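Local coordinates for protein oxygen-independent coproporphyrinogen III oxidase (Escherichia coli, PDB 1OLT) that catalyses the anaerobic, S-adenosylmethionine-dependent oxidative decarboxylation of two propionate groups of coproporphyrinogen III, yielding protoporphyrinogen IX for haem synthesis, at residues A[53-58]-A[103-108]; A[63-68]-A[249-254]; A[206-211]-A[230-235]. One frame throughout, in Å; residues are numbered along the deposited sequence. Where two conformers were deposited one is given.

Contact 1: A[53-58]-A[103-108]. With SAM (S-adenosylmethionine), chain D.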
loop_
_atom_site.group_PDB
_atom_site.type_symbol
_atom_site.label_atom_id
_atom_site.label_comp_id
_atom_site.label_asym_id
_atom_site.label_seq_id
_atom_site.Cartn_x
_atom_site.Cartn_y
_atom_site.Cartn_z
ATOM N N LEU A 53 17.915 1.335 -2.938
ATOM C CA LEU A 53 17.274 1.398 -1.652
ATOM C C LEU A 53 16.041 2.269 -1.759
ATOM O O LEU A 53 16.075 3.360 -2.286
ATOM C CB LEU A 53 18.270 1.957 -0.597
ATOM C CG LEU A 53 17.883 1.906 0.881
ATOM C CD1 LEU A 53 17.558 0.552 1.373
ATOM C CD2 LEU A 53 19.003 2.535 1.807
ATOM N N SER A 54 14.961 1.764 -1.210
ATOM C CA SER A 54 13.719 2.466 -0.964
ATOM C C SER A 54 13.536 2.658 0.555
ATOM O O SER A 54 13.878 1.784 1.323
ATOM C CB SER A 54 12.565 1.612 -1.543
ATOM O OG SER A 54 11.314 2.271 -1.256
ATOM N N LEU A 55 13.021 3.797 0.968
ATOM C CA LEU A 55 12.836 4.119 2.353
ATOM C C LEU A 55 11.364 4.318 2.630
ATOM O O LEU A 55 10.694 4.954 1.883
ATOM C CB LEU A 55 13.612 5.400 2.714
ATOM C CG LEU A 55 15.096 5.368 2.485
ATOM C CD1 LEU A 55 15.664 6.698 2.903
ATOM C CD2 LEU A 55 15.728 4.284 3.205
ATOM N N TYR A 56 10.886 3.762 3.731
ATOM C CA TYR A 56 9.532 4.002 4.243
ATOM C C TYR A 56 9.658 4.559 5.675
ATOM O O TYR A 56 10.393 4.003 6.465
ATOM C CB TYR A 56 8.692 2.707 4.273
ATOM C CG TYR A 56 7.373 2.962 4.898
ATOM C CD1 TYR A 56 6.364 3.583 4.191
ATOM C CD2 TYR A 56 7.138 2.651 6.244
ATOM C CE1 TYR A 56 5.125 3.914 4.848
ATOM C CE2 TYR A 56 5.899 2.935 6.868
ATOM C CZ TYR A 56 4.922 3.565 6.168
ATOM O OH TYR A 56 3.743 3.919 6.770
ATOM N N VAL A 57 8.957 5.659 5.984
ATOM C CA VAL A 57 8.868 6.165 7.340
ATOM C C VAL A 57 7.376 6.209 7.787
ATOM O O VAL A 57 6.508 6.757 7.065
ATOM C CB VAL A 57 9.473 7.578 7.485
ATOM C CG1 VAL A 57 9.392 7.997 8.953
ATOM C CG2 VAL A 57 10.908 7.643 6.961
ATOM N N HIS A 58 7.079 5.570 8.915
ATOM C CA HIS A 58 5.751 5.544 9.478
ATOM C C HIS A 58 5.622 6.761 10.417
ATOM O O HIS A 58 6.458 6.963 11.277
ATOM C CB HIS A 58 5.485 4.312 10.292
ATOM C CG HIS A 58 4.025 4.024 10.420
ATOM N ND1 HIS A 58 3.276 3.580 9.355
ATOM C CD2 HIS A 58 3.176 4.120 11.478
ATOM C CE1 HIS A 58 2.026 3.384 9.766
ATOM N NE2 HIS A 58 1.945 3.705 11.049
ATOM N N ARG A 103 24.649 2.759 -0.545
ATOM C CA ARG A 103 23.436 2.626 -1.326
ATOM C C ARG A 103 23.036 3.953 -1.910
ATOM O O ARG A 103 23.489 5.016 -1.457
ATOM C CB ARG A 103 22.299 2.085 -0.462
ATOM C CG ARG A 103 22.619 0.763 0.224
ATOM C CD ARG A 103 22.643 -0.454 -0.660
ATOM N NE ARG A 103 22.447 -1.632 0.189
ATOM C CZ ARG A 103 21.414 -2.458 0.137
ATOM N NH1 ARG A 103 20.463 -2.311 -0.784
ATOM N NH2 ARG A 103 21.359 -3.470 0.999
ATOM N N HIS A 104 22.138 3.861 -2.897
ATOM C CA HIS A 104 21.532 4.991 -3.554
ATOM C C HIS A 104 20.035 4.827 -3.420
ATOM O O HIS A 104 19.519 3.762 -3.739
ATOM C CB HIS A 104 21.963 4.984 -5.010
ATOM C CG HIS A 104 23.439 5.174 -5.166
ATOM N ND1 HIS A 104 24.005 6.400 -5.440
ATOM C CD2 HIS A 104 24.476 4.311 -4.990
ATOM C CE1 HIS A 104 25.322 6.273 -5.497
ATOM N NE2 HIS A 104 25.635 5.021 -5.206
ATOM N N VAL A 105 19.373 5.877 -2.932
ATOM C CA VAL A 105 17.966 5.838 -2.599
ATOM C C VAL A 105 17.186 6.306 -3.831
ATOM O O VAL A 105 17.418 7.384 -4.335
ATOM C CB VAL A 105 17.661 6.675 -1.382
ATOM C CG1 VAL A 105 16.219 6.753 -1.201
ATOM C CG2 VAL A 105 18.348 6.016 -0.143
ATOM N N SER A 106 16.307 5.446 -4.337
ATOM C CA SER A 106 15.482 5.737 -5.487
ATOM C C SER A 106 14.053 6.100 -5.100
ATOM O O SER A 106 13.270 6.603 -5.927
ATOM C CB SER A 106 15.471 4.509 -6.432
ATOM O OG SER A 106 14.912 3.379 -5.755
ATOM N N GLN A 107 13.727 5.896 -3.834
ATOM C CA GLN A 107 12.332 6.000 -3.370
ATOM C C GLN A 107 12.212 6.326 -1.869
ATOM O O GLN A 107 12.892 5.686 -1.071
ATOM C CB GLN A 107 11.703 4.665 -3.619
ATOM C CG GLN A 107 10.231 4.637 -3.652
ATOM C CD GLN A 107 9.689 3.248 -4.201
ATOM O OE1 GLN A 107 9.302 3.139 -5.374
ATOM N NE2 GLN A 107 9.682 2.216 -3.328
ATOM N N LEU A 108 11.339 7.276 -1.505
ATOM C CA LEU A 108 11.003 7.545 -0.113
ATOM C C LEU A 108 9.512 7.795 -0.061
ATOM O O LEU A 108 8.989 8.573 -0.859
ATOM C CB LEU A 108 11.730 8.802 0.386
ATOM C CG LEU A 108 11.258 9.432 1.697
ATOM C CD1 LEU A 108 11.493 8.494 2.821
ATOM C CD2 LEU A 108 11.956 10.743 1.898
HETATM N N SAM D . -3.514 -0.956 4.824
HETATM C CA SAM D . -4.748 -0.324 4.323
HETATM C C SAM D . -5.931 -1.315 4.300
HETATM O O SAM D . -6.999 -1.128 4.914
HETATM O OXT SAM D . -5.901 -2.396 3.673
HETATM C CB SAM D . -4.500 0.304 2.925
HETATM C CG SAM D . -3.524 1.522 2.891
HETATM S SD SAM D . -1.887 1.171 2.164
HETATM C CE SAM D . -2.097 1.780 0.452
HETATM C "C5'" SAM D . -0.648 2.381 2.764
HETATM C "C4'" SAM D . -0.440 2.277 4.267
HETATM O "O4'" SAM D . 0.164 1.015 4.503
HETATM C "C3'" SAM D . 0.536 3.306 4.848
HETATM O "O3'" SAM D . -0.071 4.577 4.996
HETATM C "C2'" SAM D . 0.943 2.583 6.102
HETATM O "O2'" SAM D . -0.093 2.638 7.046
HETATM C "C1'" SAM D . 1.086 1.134 5.604
HETATM N N9 SAM D . 2.421 0.839 5.115
HETATM C C8 SAM D . 2.923 1.086 3.886
HETATM N N7 SAM D . 4.249 0.665 3.859
HETATM C C5 SAM D . 4.552 0.174 5.032
HETATM C C6 SAM D . 5.704 -0.357 5.541
HETATM N N6 SAM D . 6.810 -0.520 4.834
HETATM N N1 SAM D . 5.677 -0.755 6.829
HETATM C C2 SAM D . 4.574 -0.634 7.586
HETATM N N3 SAM D . 3.445 -0.092 7.110
HETATM C C4 SAM D . 3.436 0.297 5.843
#
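L53 lies beside V105, and L55 beside L108, where strand 53-58 runs parallel to the strand entered by segment 103-108; between these pairs the register slips by one, S54 facing Q107, a beta bulge. S106 N donates to L53 O at 2.9 Å, and L55 N to Q107 O at 2.8 Å. L53, L55, V105 and L108 share one face. V105 sets CG2 against L53 CD2 and CG1 against L55 CG, crossing L55 at about a right angle, while L108 CD1 meets L55 CB at 3.8 Å. On the other face Q107 NE2 donates to S54 OG at 2.6 Å.

Y56, with CG anti to its backbone N (chi1 175°), points away from the partner strand and lies with one ring face against the adenine of chain D S-adenosylmethionine. Its CB is 3.8 Å from ligand N6; CG and CD2 lie near N6 and C6, CD1 and CE1 near N7, CE2 near C5 and C6, and CZ near C5 and C4. Adenine C5 stands over the ring centre, 3.5 Å above the plane. At the tip, OH approaches ribose C2' to 3.2 Å and hydrogen-bonds H58 ND1 at 2.6 Å. An alanine here would probably leave one side of the adenine without its flat support and H58 ND1 without its hydroxyl mate. One face is thus apolar, the other polar and leading on to the aromatic and imidazole groups at the ligand.

Contact 2: A[63-68]-A[249-254]; sequences HKLCYF and FAAQRK. With SF4 (iron/sulfur cluster), chain B; SAM (S-adenosylmethionine), chain C.
F68 O is approached by two nitrogens: Q252 NE2, which hydrogen-bonds it at 3.0 Å with an N-H...O angle of 167°, and the adenine N6 of the chain C S-adenosylmethionine, 2.9 Å away. The Q252 bond leaves nearly in its own amide plane but reaches the oxygen from above the carbonyl plane. The same NE2 also donates to A243 O, and OE1 accepts from L245 N, so both ends of the amide are engaged and its rotation is fixed. Q252 CG, anti to its carbonyl carbon (chi1 -58°), presses on Y67 O at 3.1 Å.

Toward solvent the contact becomes apolar. A251 CB points into the fork of L65, equally near CG, CD1 and CD2, with CD1 at 3.7 Å. In one of its two conformers K254 lays CD over one face of the Y67 ring, 3.8 Å from its centroid, a CH-pi contact that may not be constant.

On the cluster side, the F68 ring brings CE1 to within 3.6 Å of sulfide S1 and turns its edge to C8 of the adenine. C66 SG ligates iron FE4 at 2.5 Å, while the methionyl N and O of the ligand chelate FE3. The 3-10 segment 250-254 packs through A251, Q252 and K254 against segment 63-68, part of the CX3CX2C loop, with C62, C66 and C69 as cluster ligands, the hallmark of radical SAM enzymes.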
loop_
_atom_site.group_PDB
_atom_site.type_symbol
_atom_site.label_atom_id
_atom_site.label_comp_id
_atom_site.label_asym_id
_atom_site.label_seq_id
_atom_site.Cartn_x
_atom_site.Cartn_y
_atom_site.Cartn_z
ATOM N N HIS A 63 -4.957 13.734 13.931
ATOM C CA HIS A 63 -5.651 14.778 14.715
ATOM C C HIS A 63 -6.935 14.247 15.385
ATOM O O HIS A 63 -7.274 14.648 16.495
ATOM C CB HIS A 63 -6.017 15.976 13.818
ATOM C CG HIS A 63 -4.817 16.682 13.278
ATOM N ND1 HIS A 63 -3.797 17.133 14.083
ATOM C CD2 HIS A 63 -4.529 17.111 12.037
ATOM C CE1 HIS A 63 -2.884 17.740 13.346
ATOM N NE2 HIS A 63 -3.293 17.728 12.099
ATOM N N LYS A 64 -7.622 13.319 14.691
ATOM C CA LYS A 64 -8.997 12.974 15.014
ATOM C C LYS A 64 -9.324 11.483 14.666
ATOM O O LYS A 64 -8.730 10.927 13.734
ATOM C CB LYS A 64 -9.912 13.931 14.231
ATOM C CG LYS A 64 -11.346 13.938 14.763
ATOM C CD LYS A 64 -12.327 14.869 13.982
ATOM C CE LYS A 64 -11.925 16.402 14.017
ATOM N NZ LYS A 64 -12.965 17.209 13.197
ATOM N N LEU A 65 -10.217 10.862 15.385
ATOM C CA LEU A 65 -10.453 9.414 15.254
ATOM C C LEU A 65 -11.500 9.104 14.163
ATOM O O LEU A 65 -12.647 9.296 14.364
ATOM C CB LEU A 65 -10.926 8.820 16.566
ATOM C CG LEU A 65 -11.271 7.342 16.625
ATOM C CD1 LEU A 65 -10.021 6.521 16.299
ATOM C CD2 LEU A 65 -11.779 7.042 17.961
ATOM N N CYS A 66 -11.032 8.650 12.985
ATOM C CA CYS A 66 -11.923 8.157 11.975
ATOM C C CYS A 66 -12.423 6.795 12.468
ATOM O O CYS A 66 -11.604 5.903 12.710
ATOM C CB CYS A 66 -11.187 7.975 10.651
ATOM S SG CYS A 66 -10.442 9.509 9.968
ATOM N N TYR A 67 -13.735 6.607 12.533
ATOM C CA TYR A 67 -14.305 5.382 13.093
ATOM C C TYR A 67 -14.107 4.120 12.230
ATOM O O TYR A 67 -14.116 3.038 12.806
ATOM C CB TYR A 67 -15.778 5.527 13.377
ATOM C CG TYR A 67 -16.159 6.626 14.386
ATOM C CD1 TYR A 67 -15.238 7.152 15.276
ATOM C CD2 TYR A 67 -17.459 7.149 14.387
ATOM C CE1 TYR A 67 -15.603 8.204 16.173
ATOM C CE2 TYR A 67 -17.853 8.170 15.304
ATOM C CZ TYR A 67 -16.907 8.694 16.184
ATOM O OH TYR A 67 -17.242 9.716 17.080
ATOM N N PHE A 68 -13.886 4.260 10.922
ATOM C CA PHE A 68 -13.636 3.114 10.022
ATOM C C PHE A 68 -12.191 2.626 10.084
ATOM O O PHE A 68 -11.875 1.547 9.595
ATOM C CB PHE A 68 -13.976 3.482 8.559
ATOM C CG PHE A 68 -13.145 4.617 8.030
ATOM C CD1 PHE A 68 -11.819 4.427 7.677
ATOM C CD2 PHE A 68 -13.655 5.873 7.960
ATOM C CE1 PHE A 68 -11.034 5.493 7.256
ATOM C CE2 PHE A 68 -12.860 6.953 7.555
ATOM C CZ PHE A 68 -11.537 6.745 7.210
ATOM N N PHE A 249 -10.331 -3.298 15.993
ATOM C CA PHE A 249 -10.256 -1.814 15.759
ATOM C C PHE A 249 -11.354 -1.170 16.506
ATOM O O PHE A 249 -12.453 -1.133 16.028
ATOM C CB PHE A 249 -10.378 -1.499 14.283
ATOM C CG PHE A 249 -9.416 -2.287 13.427
ATOM C CD1 PHE A 249 -8.057 -2.146 13.597
ATOM C CD2 PHE A 249 -9.861 -3.127 12.476
ATOM C CE1 PHE A 249 -7.162 -2.896 12.816
ATOM C CE2 PHE A 249 -8.975 -3.875 11.692
ATOM C CZ PHE A 249 -7.613 -3.719 11.878
ATOM N N ALA A 250 -11.067 -0.646 17.690
ATOM C CA ALA A 250 -12.128 -0.288 18.654
ATOM C C ALA A 250 -13.038 0.832 18.167
ATOM O O ALA A 250 -14.233 0.871 18.469
ATOM C CB ALA A 250 -11.537 0.050 20.060
ATOM N N ALA A 251 -12.518 1.731 17.396
ATOM C CA ALA A 251 -13.405 2.877 16.910
ATOM C C ALA A 251 -14.516 2.413 16.039
ATOM O O ALA A 251 -15.613 3.008 16.012
ATOM C CB ALA A 251 -12.613 3.875 16.193
ATOM N N GLN A 252 -14.292 1.271 15.362
ATOM C CA GLN A 252 -15.349 0.745 14.503
ATOM C C GLN A 252 -16.566 0.301 15.286
ATOM O O GLN A 252 -17.666 0.140 14.704
ATOM C CB GLN A 252 -14.816 -0.393 13.629
ATOM C CG GLN A 252 -13.640 -0.029 12.732
ATOM C CD GLN A 252 -13.161 -1.293 11.957
ATOM O OE1 GLN A 252 -13.517 -2.371 12.358
ATOM N NE2 GLN A 252 -12.456 -1.125 10.834
ATOM N N ARG A 253 -16.432 0.174 16.610
ATOM C CA ARG A 253 -17.625 -0.092 17.455
ATOM C C ARG A 253 -18.603 1.031 17.423
ATOM O O ARG A 253 -19.754 0.818 17.709
ATOM C CB ARG A 253 -17.274 -0.464 18.912
ATOM C CG ARG A 253 -16.241 -1.581 18.994
ATOM C CD ARG A 253 -15.687 -1.873 20.387
ATOM N NE ARG A 253 -14.457 -2.597 20.201
ATOM C CZ ARG A 253 -13.516 -2.756 21.103
ATOM N NH1 ARG A 253 -13.642 -2.244 22.317
ATOM N NH2 ARG A 253 -12.424 -3.380 20.753
ATOM N N LYS A 254 -18.165 2.211 17.000
ATOM C CA LYS A 254 -19.090 3.352 16.852
ATOM C C LYS A 254 -19.889 3.289 15.597
ATOM O O LYS A 254 -20.802 4.090 15.426
ATOM C CB LYS A 254 -18.295 4.679 16.909
ATOM C CG LYS A 254 -17.716 4.895 18.300
ATOM C CD LYS A 254 -17.463 6.347 18.673
ATOM C CE LYS A 254 -17.394 6.548 20.210
ATOM N NZ LYS A 254 -18.509 7.414 20.630
HETATM FE FE1 SF4 B . -5.814 8.791 10.756
HETATM FE FE2 SF4 B . -6.924 6.596 9.746
HETATM FE FE3 SF4 B . -6.213 8.591 8.310
HETATM FE FE4 SF4 B . -8.085 8.748 9.756
HETATM S S1 SF4 B . -8.056 7.323 7.957
HETATM S S2 SF4 B . -6.679 10.455 9.540
HETATM S S3 SF4 B . -7.513 7.779 11.531
HETATM S S4 SF4 B . -4.934 7.256 9.440
HETATM N N SAM C . -4.150 9.740 7.348
HETATM C CA SAM C . -4.454 10.228 6.010
HETATM C C SAM C . -5.953 10.312 5.697
HETATM O O SAM C . -6.774 9.635 6.407
HETATM O OXT SAM C . -6.245 11.096 4.817
HETATM C CB SAM C . -3.800 9.230 5.034
HETATM C CG SAM C . -4.512 7.986 4.577
HETATM S SD SAM C . -4.703 6.704 5.790
HETATM C CE SAM C . -3.043 6.399 6.408
HETATM C "C5'" SAM C . -4.665 5.175 4.705
HETATM C "C4'" SAM C . -5.988 4.684 4.018
HETATM O "O4'" SAM C . -6.467 3.438 4.508
HETATM C "C3'" SAM C . -7.166 5.601 4.247
HETATM O "O3'" SAM C . -7.104 6.821 3.498
HETATM C "C2'" SAM C . -8.375 4.702 3.959
HETATM O "O2'" SAM C . -8.802 4.838 2.604
HETATM C "C1'" SAM C . -7.828 3.310 4.157
HETATM N N9 SAM C . -8.481 2.569 5.218
HETATM C C8 SAM C . -8.274 2.780 6.557
HETATM N N7 SAM C . -9.004 1.911 7.249
HETATM C C5 SAM C . -9.669 1.120 6.348
HETATM C C6 SAM C . -10.563 0.046 6.495
HETATM N N6 SAM C . -10.931 -0.437 7.682
HETATM N N1 SAM C . -11.060 -0.533 5.361
HETATM C C2 SAM C . -10.687 -0.052 4.101
HETATM N N3 SAM C . -9.820 0.975 3.953
HETATM C C4 SAM C . -9.333 1.553 5.071
#

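Contact 3: A[206-211]-A[230-235]. With SAM (S-adenosylmethionine), chain C.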
loop_
_atom_site.group_PDB
_atom_site.type_symbol
_atom_site.label_atom_id
_atom_site.label_comp_id
_atom_site.label_asym_id
_atom_site.label_seq_id
_atom_site.Cartn_x
_atom_site.Cartn_y
_atom_site.Cartn_z
ATOM N N THR A 206 -0.981 12.075 -8.524
ATOM C CA THR A 206 -1.781 12.246 -7.306
ATOM C C THR A 206 -2.897 11.212 -7.148
ATOM O O THR A 206 -3.748 11.047 -8.040
ATOM C CB THR A 206 -2.381 13.639 -7.298
ATOM O OG1 THR A 206 -1.313 14.579 -7.182
ATOM C CG2 THR A 206 -3.171 13.879 -6.094
ATOM N N ASN A 207 -2.907 10.555 -5.994
ATOM C CA ASN A 207 -3.865 9.525 -5.656
ATOM C C ASN A 207 -4.873 10.056 -4.676
ATOM O O ASN A 207 -4.514 10.840 -3.749
ATOM C CB ASN A 207 -3.127 8.310 -5.063
ATOM C CG ASN A 207 -4.072 7.255 -4.575
ATOM O OD1 ASN A 207 -4.359 7.123 -3.359
ATOM N ND2 ASN A 207 -4.641 6.557 -5.489
ATOM N N ILE A 208 -6.134 9.676 -4.858
ATOM C CA ILE A 208 -7.094 9.740 -3.763
ATOM C C ILE A 208 -7.615 8.366 -3.297
ATOM O O ILE A 208 -7.887 7.435 -4.146
ATOM C CB ILE A 208 -8.242 10.645 -4.053
ATOM C CG1 ILE A 208 -9.166 10.098 -5.040
ATOM C CG2 ILE A 208 -7.812 12.045 -4.534
ATOM C CD1 ILE A 208 -10.482 10.665 -4.850
ATOM N N ASP A 209 -7.790 8.213 -1.982
ATOM C CA ASP A 209 -8.414 7.045 -1.396
ATOM C C ASP A 209 -9.911 7.250 -1.192
ATOM O O ASP A 209 -10.353 8.321 -0.714
ATOM C CB ASP A 209 -7.847 6.715 -0.023
ATOM C CG ASP A 209 -6.368 6.449 -0.016
ATOM O OD1 ASP A 209 -5.771 6.015 -1.033
ATOM O OD2 ASP A 209 -5.716 6.600 1.063
ATOM N N LEU A 210 -10.685 6.251 -1.623
ATOM C CA LEU A 210 -12.072 6.137 -1.378
ATOM C C LEU A 210 -12.318 4.784 -0.690
ATOM O O LEU A 210 -11.532 3.842 -0.855
ATOM C CB LEU A 210 -12.912 6.234 -2.642
ATOM C CG LEU A 210 -12.794 7.516 -3.450
ATOM C CD1 LEU A 210 -13.519 7.373 -4.838
ATOM C CD2 LEU A 210 -13.375 8.607 -2.650
ATOM N N ILE A 211 -13.387 4.714 0.099
ATOM C CA ILE A 211 -13.835 3.440 0.684
ATOM C C ILE A 211 -15.294 3.181 0.373
ATOM O O ILE A 211 -16.157 4.071 0.534
ATOM C CB ILE A 211 -13.634 3.396 2.200
ATOM C CG1 ILE A 211 -12.210 3.749 2.599
ATOM C CG2 ILE A 211 -14.066 2.061 2.764
ATOM C CD1 ILE A 211 -12.059 3.950 4.152
ATOM N N ALA A 230 -15.030 12.620 -10.369
ATOM C CA ALA A 230 -14.629 12.837 -11.756
ATOM C C ALA A 230 -14.335 14.344 -12.063
ATOM O O ALA A 230 -13.397 14.651 -12.793
ATOM C CB ALA A 230 -15.641 12.285 -12.725
ATOM N N GLU A 231 -15.121 15.239 -11.468
ATOM C CA GLU A 231 -14.856 16.674 -11.542
ATOM C C GLU A 231 -13.518 17.054 -10.792
ATOM O O GLU A 231 -12.869 17.994 -11.171
ATOM C CB GLU A 231 -16.063 17.463 -10.984
ATOM C CG GLU A 231 -17.430 17.078 -11.622
ATOM C CD GLU A 231 -18.662 17.578 -10.817
ATOM O OE1 GLU A 231 -18.654 17.525 -9.574
ATOM O OE2 GLU A 231 -19.646 18.029 -11.422
ATOM N N LEU A 232 -13.114 16.285 -9.786
ATOM C CA LEU A 232 -11.855 16.532 -9.049
ATOM C C LEU A 232 -10.649 16.122 -9.841
ATOM O O LEU A 232 -9.568 16.714 -9.726
ATOM C CB LEU A 232 -11.940 15.770 -7.732
ATOM C CG LEU A 232 -10.824 15.787 -6.752
ATOM C CD1 LEU A 232 -10.762 17.226 -6.171
ATOM C CD2 LEU A 232 -11.087 14.721 -5.665
ATOM N N ASN A 233 -10.837 15.101 -10.687
ATOM C CA ASN A 233 -9.813 14.632 -11.629
ATOM C C ASN A 233 -8.455 14.275 -11.004
ATOM O O ASN A 233 -7.433 14.852 -11.384
ATOM C CB ASN A 233 -9.661 15.693 -12.723
ATOM C CG ASN A 233 -8.727 15.280 -13.826
ATOM O OD1 ASN A 233 -8.599 14.105 -14.124
ATOM N ND2 ASN A 233 -8.111 16.255 -14.479
ATOM N N PRO A 234 -8.415 13.308 -10.093
ATOM C CA PRO A 234 -7.161 12.795 -9.579
ATOM C C PRO A 234 -6.462 12.021 -10.655
ATOM O O PRO A 234 -7.122 11.562 -11.589
ATOM C CB PRO A 234 -7.585 11.837 -8.442
ATOM C CG PRO A 234 -8.927 11.415 -8.766
ATOM C CD PRO A 234 -9.571 12.571 -9.551
ATOM N N ASP A 235 -5.154 11.849 -10.521
ATOM C CA ASP A 235 -4.391 11.036 -11.439
ATOM C C ASP A 235 -4.620 9.524 -11.195
ATOM O O ASP A 235 -4.581 8.733 -12.145
ATOM C CB ASP A 235 -2.903 11.349 -11.351
ATOM C CG ASP A 235 -2.606 12.787 -11.682
ATOM O OD1 ASP A 235 -3.163 13.284 -12.701
ATOM O OD2 ASP A 235 -1.877 13.490 -10.974
HETATM N N SAM C . -4.150 9.740 7.348
HETATM C CA SAM C . -4.454 10.228 6.010
HETATM C C SAM C . -5.953 10.312 5.697
HETATM O O SAM C . -6.774 9.635 6.407
HETATM O OXT SAM C . -6.245 11.096 4.817
HETATM C CB SAM C . -3.800 9.230 5.034
HETATM C CG SAM C . -4.512 7.986 4.577
HETATM S SD SAM C . -4.703 6.704 5.790
HETATM C CE SAM C . -3.043 6.399 6.408
HETATM C "C5'" SAM C . -4.665 5.175 4.705
HETATM C "C4'" SAM C . -5.988 4.684 4.018
HETATM O "O4'" SAM C . -6.467 3.438 4.508
HETATM C "C3'" SAM C . -7.166 5.601 4.247
HETATM O "O3'" SAM C . -7.104 6.821 3.498
HETATM C "C2'" SAM C . -8.375 4.702 3.959
HETATM O "O2'" SAM C . -8.802 4.838 2.604
HETATM C "C1'" SAM C . -7.828 3.310 4.157
HETATM N N9 SAM C . -8.481 2.569 5.218
HETATM C C8 SAM C . -8.274 2.780 6.557
HETATM N N7 SAM C . -9.004 1.911 7.249
HETATM C C5 SAM C . -9.669 1.120 6.348
HETATM C C6 SAM C . -10.563 0.046 6.495
HETATM N N6 SAM C . -10.931 -0.437 7.682
HETATM N N1 SAM C . -11.060 -0.533 5.361
HETATM C C2 SAM C . -10.687 -0.052 4.101
HETATM N N3 SAM C . -9.820 0.975 3.953
HETATM C C4 SAM C . -9.333 1.553 5.071
#
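T206, near the start of the strand, approaches D235 with CA atoms 5.0 Å apart, where the chain comes off helix 219-232 through N233, the first residue to leave helical geometry, its phi positive. Two bonds join the pair. T206 N donates to D235 OD2 at 3.0 Å, using the anti lone pair of that oxygen, and D235 N returns a weak bond to T206 O at 3.0 Å, bent to 121°. D235 CG lies anti to its own carbonyl carbon (chi1 -60°), beside its backbone N, and the carboxylate then turns OD2 toward T206. The other oxygen, OD1, forms a salt bridge with R292.

Two residues further along the strand, I208 carries the apolar half. Its CG2 meets P234 CB at 3.9 Å, and CG1 meets P234 CG at 4.0 Å as the two side chains pass at a slant. CD1 goes on to face L232 CD2, tip to tip, at 4.2 Å. L195 of helix 188-200 also packs on I208 and L232, closing this layer between helices and sheet.

The next residue, D209, is turned to the opposite side of the strand, with OD2 2.8 Å from O3' of the chain C S-adenosylmethionine, and I211 CG1 lies 3.6 Å from O2' of the same ribose. The strand thus presents hydrocarbon from I208 toward the helix end, and the D209 carboxylate together with the I211 side chain toward the ligand. At its start, the D235 carboxylate is held between a backbone N-H and an arginine, which would probably stabilise its negative charge.

In the fold
Contacts 1 and 3 are buried and belong to the same sheet, on strands well separated around it, their centres 25 Å apart. Contact 1 joins strand to adjacent strand, whereas contact 3 ties a strand to the last turn of the following helix and the loop beyond. Contact 2 is only partly buried and joins two loops, so single polar and CH-pi contacts replace regular pairing. Each contact nevertheless reaches a cofactor: contact 1 the chain D S-adenosylmethionine, contacts 2 and 3 the chain C molecule, approached at its adenine by contact 2 and mainly at its ribose by contact 3. F68 and I211 join these last two directly, CD1 to CD1, at 3.6 Å.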